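Local coordinates for protein succinate-semialdehyde dehydrogenase (PDB 4ITA) that probably oxidises succinic semialdehyde to succinate with NADP+ as cofactor, as a member of the aldehyde dehydrogenase family, at residues 313-318 with 362-367. Sequence-based numbering, arbitrary orientation.
With NDP (NADPH dihydro-nicotinamide-adenine-dinucleotide phosphate), chain C; EDO (1,2-ethanediol), chain I.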
ATOM      1  N   GLN A 313     -27.850  -2.003  20.142  1.00 11.11           N
ATOM      2  CA  GLN A 313     -28.921  -1.324  19.418  1.00 10.85           C
ATOM      3  C   GLN A 313     -28.868  -1.655  17.933  1.00 10.40           C
ATOM      4  O   GLN A 313     -29.900  -1.914  17.305  1.00 11.41           O
ATOM      5  CB  GLN A 313     -28.838   0.191  19.619  1.00 11.26           C
ATOM      6  CG  GLN A 313     -29.186   0.645  21.017  1.00 13.53           C
ATOM      7  CD  GLN A 313     -28.805   2.087  21.255  1.00 18.28           C
ATOM      8  OE1 GLN A 313     -28.077   2.687  20.462  1.00 21.17           O
ATOM      9  NE2 GLN A 313     -29.291   2.654  22.353  1.00 22.39           N
ATOM     10  N   ASP A 314     -27.664  -1.651  17.373  1.00 10.90           N
ATOM     11  CA  ASP A 314     -27.497  -1.915  15.949  1.00 11.46           C
ATOM     12  C   ASP A 314     -27.937  -3.327  15.558  1.00  9.65           C
ATOM     13  O   ASP A 314     -28.725  -3.493  14.622  1.00  9.97           O
ATOM     14  CB  ASP A 314     -26.056  -1.650  15.495  1.00 11.80           C
ATOM     15  CG  ASP A 314     -25.697  -0.175  15.489  1.00 17.35           C
ATOM     16  OD1 ASP A 314     -26.607   0.678  15.565  1.00 17.43           O
ATOM     17  OD2 ASP A 314     -24.490   0.127  15.400  1.00 22.95           O
ATOM     18  N   ILE A 315     -27.446  -4.349  16.255  1.00 10.18           N
ATOM     19  CA  ILE A 315     -27.843  -5.710  15.891  1.00  9.08           C
ATOM     20  C   ILE A 315     -29.342  -5.933  16.115  1.00  9.25           C
ATOM     21  O   ILE A 315     -29.996  -6.623  15.329  1.00 10.37           O
ATOM     22  CB  ILE A 315     -27.002  -6.810  16.608  1.00  9.02           C
ATOM     23  CG1 ILE A 315     -27.325  -8.201  16.034  1.00  9.07           C
ATOM     24  CG2 ILE A 315     -27.229  -6.799  18.120  1.00 10.12           C
ATOM     25  CD1 ILE A 315     -26.868  -8.427  14.595  1.00 10.03           C
ATOM     26  N   SER A 316     -29.891  -5.329  17.164  1.00  9.60           N
ATOM     27  CA  SER A 316     -31.312  -5.484  17.450  1.00  9.62           C
ATOM     28  C   SER A 316     -32.136  -4.937  16.293  1.00 10.83           C
ATOM     29  O   SER A 316     -33.109  -5.563  15.863  1.00 10.39           O
ATOM     30  CB  SER A 316     -31.689  -4.777  18.755  1.00 11.51           C
ATOM     31  OG  SER A 316     -31.040  -5.371  19.867  1.00 12.75           O
ATOM     32  N   ARG A 317     -31.731  -3.775  15.785  1.00 10.92           N
ATOM     33  CA  ARG A 317     -32.409  -3.159  14.650  1.00 10.15           C
ATOM     34  C   ARG A 317     -32.236  -3.983  13.373  1.00  9.77           C
ATOM     35  O   ARG A 317     -33.204  -4.216  12.644  1.00 11.13           O
ATOM     36  CB  ARG A 317     -31.915  -1.726  14.426  1.00 10.87           C
ATOM     37  CG  ARG A 317     -32.628  -1.031  13.268  1.00 12.54           C
ATOM     38  CD  ARG A 317     -31.930   0.259  12.827  1.00 13.53           C
ATOM     39  NE  ARG A 317     -30.495   0.077  12.600  1.00 13.31           N
ATOM     40  CZ  ARG A 317     -29.968  -0.550  11.552  1.00 14.31           C
ATOM     41  NH1 ARG A 317     -30.751  -1.079  10.620  1.00 17.04           N
ATOM     42  NH2 ARG A 317     -28.649  -0.666  11.445  1.00 16.27           N
ATOM     43  N   GLN A 318     -31.009  -4.425  13.096  1.00  9.43           N
ATOM     44  CA  GLN A 318     -30.750  -5.225  11.900  1.00  9.88           C
ATOM     45  C   GLN A 318     -31.631  -6.469  11.872  1.00  9.85           C
ATOM     46  O   GLN A 318     -32.249  -6.793  10.851  1.00  9.76           O
ATOM     47  CB  GLN A 318     -29.285  -5.653  11.825  1.00  9.89           C
ATOM     48  CG  GLN A 318     -28.300  -4.544  11.517  1.00 10.27           C
ATOM     49  CD  GLN A 318     -26.873  -5.033  11.623  1.00 11.20           C
ATOM     50  OE1 GLN A 318     -26.439  -5.472  12.684  1.00 12.04           O
ATOM     51  NE2 GLN A 318     -26.139  -4.976  10.518  1.00 12.64           N
ATOM     52  N   LEU A 362     -22.820  -8.598  10.537  1.00  8.11           N
ATOM     53  CA  LEU A 362     -23.513  -8.858  11.791  1.00  8.63           C
ATOM     54  C   LEU A 362     -22.479  -9.114  12.882  1.00  7.72           C
ATOM     55  O   LEU A 362     -21.910 -10.202  12.981  1.00  7.84           O
ATOM     56  CB  LEU A 362     -24.481 -10.036  11.643  1.00  8.74           C
ATOM     57  CG  LEU A 362     -25.592  -9.879  10.601  1.00  7.98           C
ATOM     58  CD1 LEU A 362     -26.574 -11.036  10.709  1.00  8.44           C
ATOM     59  CD2 LEU A 362     -26.304  -8.535  10.733  1.00 11.23           C
ATOM     60  N   PHE A 363     -22.236  -8.086  13.686  1.00  8.12           N
ATOM     61  CA  PHE A 363     -21.135  -8.080  14.643  1.00  7.66           C
ATOM     62  C   PHE A 363     -21.683  -8.467  16.010  1.00  8.47           C
ATOM     63  O   PHE A 363     -21.699  -7.671  16.942  1.00  9.95           O
ATOM     64  CB  PHE A 363     -20.496  -6.686  14.669  1.00 10.36           C
ATOM     65  CG  PHE A 363     -19.020  -6.692  14.955  1.00  9.63           C
ATOM     66  CD1 PHE A 363     -18.144  -7.402  14.150  1.00 10.55           C
ATOM     67  CD2 PHE A 363     -18.507  -5.963  16.015  1.00 11.12           C
ATOM     68  CE1 PHE A 363     -16.783  -7.395  14.411  1.00 11.83           C
ATOM     69  CE2 PHE A 363     -17.147  -5.946  16.278  1.00 11.44           C
ATOM     70  CZ  PHE A 363     -16.289  -6.660  15.475  1.00 11.36           C
ATOM     71  N   ALA A 364     -22.132  -9.714  16.105  1.00  7.83           N
ATOM     72  CA  ALA A 364     -22.904 -10.238  17.219  1.00  7.88           C
ATOM     73  C   ALA A 364     -23.133 -11.708  16.872  1.00  7.93           C
ATOM     74  O   ALA A 364     -22.909 -12.103  15.730  1.00  8.13           O
ATOM     75  CB  ALA A 364     -24.233  -9.490  17.317  1.00  8.96           C
ATOM     76  N   PRO A 365     -23.591 -12.530  17.835  1.00  7.83           N
ATOM     77  CA  PRO A 365     -23.659 -13.969  17.534  1.00  7.65           C
ATOM     78  C   PRO A 365     -24.920 -14.360  16.767  1.00  7.18           C
ATOM     79  O   PRO A 365     -25.743 -15.138  17.264  1.00  8.40           O
ATOM     80  CB  PRO A 365     -23.650 -14.610  18.922  1.00  9.81           C
ATOM     81  CG  PRO A 365     -24.334 -13.594  19.794  1.00  8.37           C
ATOM     82  CD  PRO A 365     -23.905 -12.247  19.251  1.00  8.68           C
ATOM     83  N   VAL A 366     -25.052 -13.822  15.558  1.00  7.86           N
ATOM     84  CA  VAL A 366     -26.257 -13.968  14.753  1.00  7.89           C
ATOM     85  C   VAL A 366     -25.877 -14.572  13.410  1.00  7.77           C
ATOM     86  O   VAL A 366     -25.193 -13.932  12.604  1.00  7.97           O
ATOM     87  CB  VAL A 366     -26.955 -12.600  14.536  1.00  8.77           C
ATOM     88  CG1 VAL A 366     -28.221 -12.750  13.681  1.00  9.44           C
ATOM     89  CG2 VAL A 366     -27.277 -11.950  15.873  1.00 10.72           C
ATOM     90  N   ALA A 367     -26.306 -15.806  13.169  1.00  7.27           N
ATOM     91  CA  ALA A 367     -25.972 -16.507  11.932  1.00  7.95           C
ATOM     92  C   ALA A 367     -27.069 -16.337  10.900  1.00  7.16           C
ATOM     93  O   ALA A 367     -28.239 -16.527  11.220  1.00  9.89           O
ATOM     94  CB  ALA A 367     -25.769 -17.976  12.212  1.00  9.39           C
TER
HETATM   95  PA  NDP C 501     -14.987   1.564  14.566  1.00 11.54           P
HETATM   96  O1A NDP C 501     -14.505   1.736  13.155  1.00 12.90           O
HETATM   97  O2A NDP C 501     -16.191   2.326  15.044  1.00 17.30           O
HETATM   98  O5B NDP C 501     -13.781   1.920  15.556  1.00 10.91           O
HETATM   99  C5B NDP C 501     -12.464   1.386  15.377  1.00  9.11           C
HETATM  100  C4B NDP C 501     -11.405   2.427  15.733  1.00  9.89           C
HETATM  101  O4B NDP C 501     -11.494   3.512  14.804  1.00  8.49           O
HETATM  102  C3B NDP C 501     -11.608   3.058  17.105  1.00  8.70           C
HETATM  103  O3B NDP C 501     -10.326   3.419  17.638  1.00  8.56           O
HETATM  104  C2B NDP C 501     -12.391   4.316  16.785  1.00  9.36           C
HETATM  105  O2B NDP C 501     -12.246   5.342  17.758  1.00  9.57           O
HETATM  106  C1B NDP C 501     -11.691   4.733  15.520  1.00  8.49           C
HETATM  107  N9A NDP C 501     -12.473   5.602  14.628  1.00  9.76           N
HETATM  108  C8A NDP C 501     -13.793   5.557  14.357  1.00 11.47           C
HETATM  109  N7A NDP C 501     -14.114   6.510  13.449  1.00 13.11           N
HETATM  110  C5A NDP C 501     -12.983   7.154  13.122  1.00 10.37           C
HETATM  111  C6A NDP C 501     -12.595   8.260  12.232  1.00 12.47           C
HETATM  112  N6A NDP C 501     -13.527   8.877  11.479  1.00 15.31           N
HETATM  113  N1A NDP C 501     -11.296   8.612  12.206  1.00 13.85           N
HETATM  114  C2A NDP C 501     -10.361   8.001  12.946  1.00 14.43           C
HETATM  115  N3A NDP C 501     -10.639   6.991  13.784  1.00 13.42           N
HETATM  116  C4A NDP C 501     -11.907   6.546  13.899  1.00 10.27           C
HETATM  117  O3  NDP C 501     -15.162  -0.046  14.714  1.00 16.81           O
HETATM  118  PN  NDP C 501     -16.186  -0.987  15.553  1.00 16.05           P
HETATM  119  O1N NDP C 501     -17.598  -0.447  15.517  1.00 19.23           O
HETATM  120  O2N NDP C 501     -15.521  -1.307  16.863  1.00 19.31           O
HETATM  121  O5D NDP C 501     -16.166  -2.320  14.649  1.00 16.39           O
HETATM  122  C5D NDP C 501     -14.979  -3.092  14.529  1.00 14.54           C
HETATM  123  C4D NDP C 501     -14.707  -3.386  13.064  1.00 12.99           C
HETATM  124  O4D NDP C 501     -13.342  -3.796  12.897  1.00 13.19           O
HETATM  125  C3D NDP C 501     -15.553  -4.519  12.520  1.00 12.30           C
HETATM  126  O3D NDP C 501     -16.031  -4.193  11.210  1.00 12.33           O
HETATM  127  C2D NDP C 501     -14.559  -5.664  12.514  1.00 11.87           C
HETATM  128  O2D NDP C 501     -14.964  -6.678  11.594  1.00 12.79           O
HETATM  129  C1D NDP C 501     -13.287  -4.966  12.078  1.00 10.56           C
HETATM  130  N1N NDP C 501     -12.120  -5.800  12.397  1.00 12.20           N
HETATM  131  C2N NDP C 501     -11.160  -6.002  11.478  1.00 12.43           C
HETATM  132  C3N NDP C 501     -10.327  -7.116  11.577  1.00 13.68           C
HETATM  133  C7N NDP C 501      -9.224  -7.359  10.589  1.00 12.43           C
HETATM  134  O7N NDP C 501      -8.117  -7.678  11.019  1.00 12.47           O
HETATM  135  N7N NDP C 501      -9.463  -7.233   9.287  1.00 12.10           N
HETATM  136  C4N NDP C 501     -10.514  -8.130  12.680  1.00 14.91           C
HETATM  137  C5N NDP C 501     -11.216  -7.514  13.799  1.00 15.91           C
HETATM  138  C6N NDP C 501     -11.992  -6.374  13.611  1.00 14.56           C
HETATM  139  P2B NDP C 501     -13.385   5.630  18.853  1.00  8.47           P
HETATM  140  O1X NDP C 501     -12.799   6.782  19.617  1.00  9.39           O
HETATM  141  O2X NDP C 501     -14.636   6.003  18.093  1.00 10.84           O
HETATM  142  O3X NDP C 501     -13.550   4.402  19.696  1.00  9.39           O
HETATM  143  C1  EDO I 507     -23.360  -3.578  13.730  1.00 19.30           C
HETATM  144  O1  EDO I 507     -22.537  -4.101  12.669  1.00 25.44           O
HETATM  145  C2  EDO I 507     -23.799  -4.718  14.647  1.00 14.08           C
HETATM  146  O2  EDO I 507     -24.028  -5.880  13.849  1.00 11.83           O
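Ile315 and Leu362 have the nearest CA atoms across the contact, 6.7 Å apart, where helix 309-325 lies against the loop that leads into strand 366-372. Ile315 carries the packing: with CG1 anti to the backbone N (chi1 -172°), its longer branch reaches the loop, and CG1 lies 3.6 Å from Ala364 CB. The same CG1 meets Val366 CG2 at 3.8 Å, while Ile315 CD1 touches Leu362 CD2. Farther along the helix, Leu362 CD2 sits over one face of the amide of the extended Gln318, 3.6 Å from Gln318 NE2, and this NE2 is hydrogen-bonded to Glu360 OE1. Here the helix covers the entry to a strand inside the seven-stranded sheet of the aldehyde dehydrogenase fold, and Phe363, centre of an inverse gamma turn, faces the other way into the cofactor pocket. A 1,2-ethanediol, probably picked up from the crystallisation solution, bridges the segments: its O2 donates to Gln318 OE1 (2.7 Å) and accepts a nearly straight bond from Phe363 N (2.8 Å, 170°). C3D of the NADPH ribose next to the nicotinamide lies over one face of the Phe363 ring, off its centre, and C2D comes to 3.4 Å from Phe363 CE1 at the rim. An alanine here would probably leave C3D of that ribose without the ring that covers it and open a gap beside the sugar.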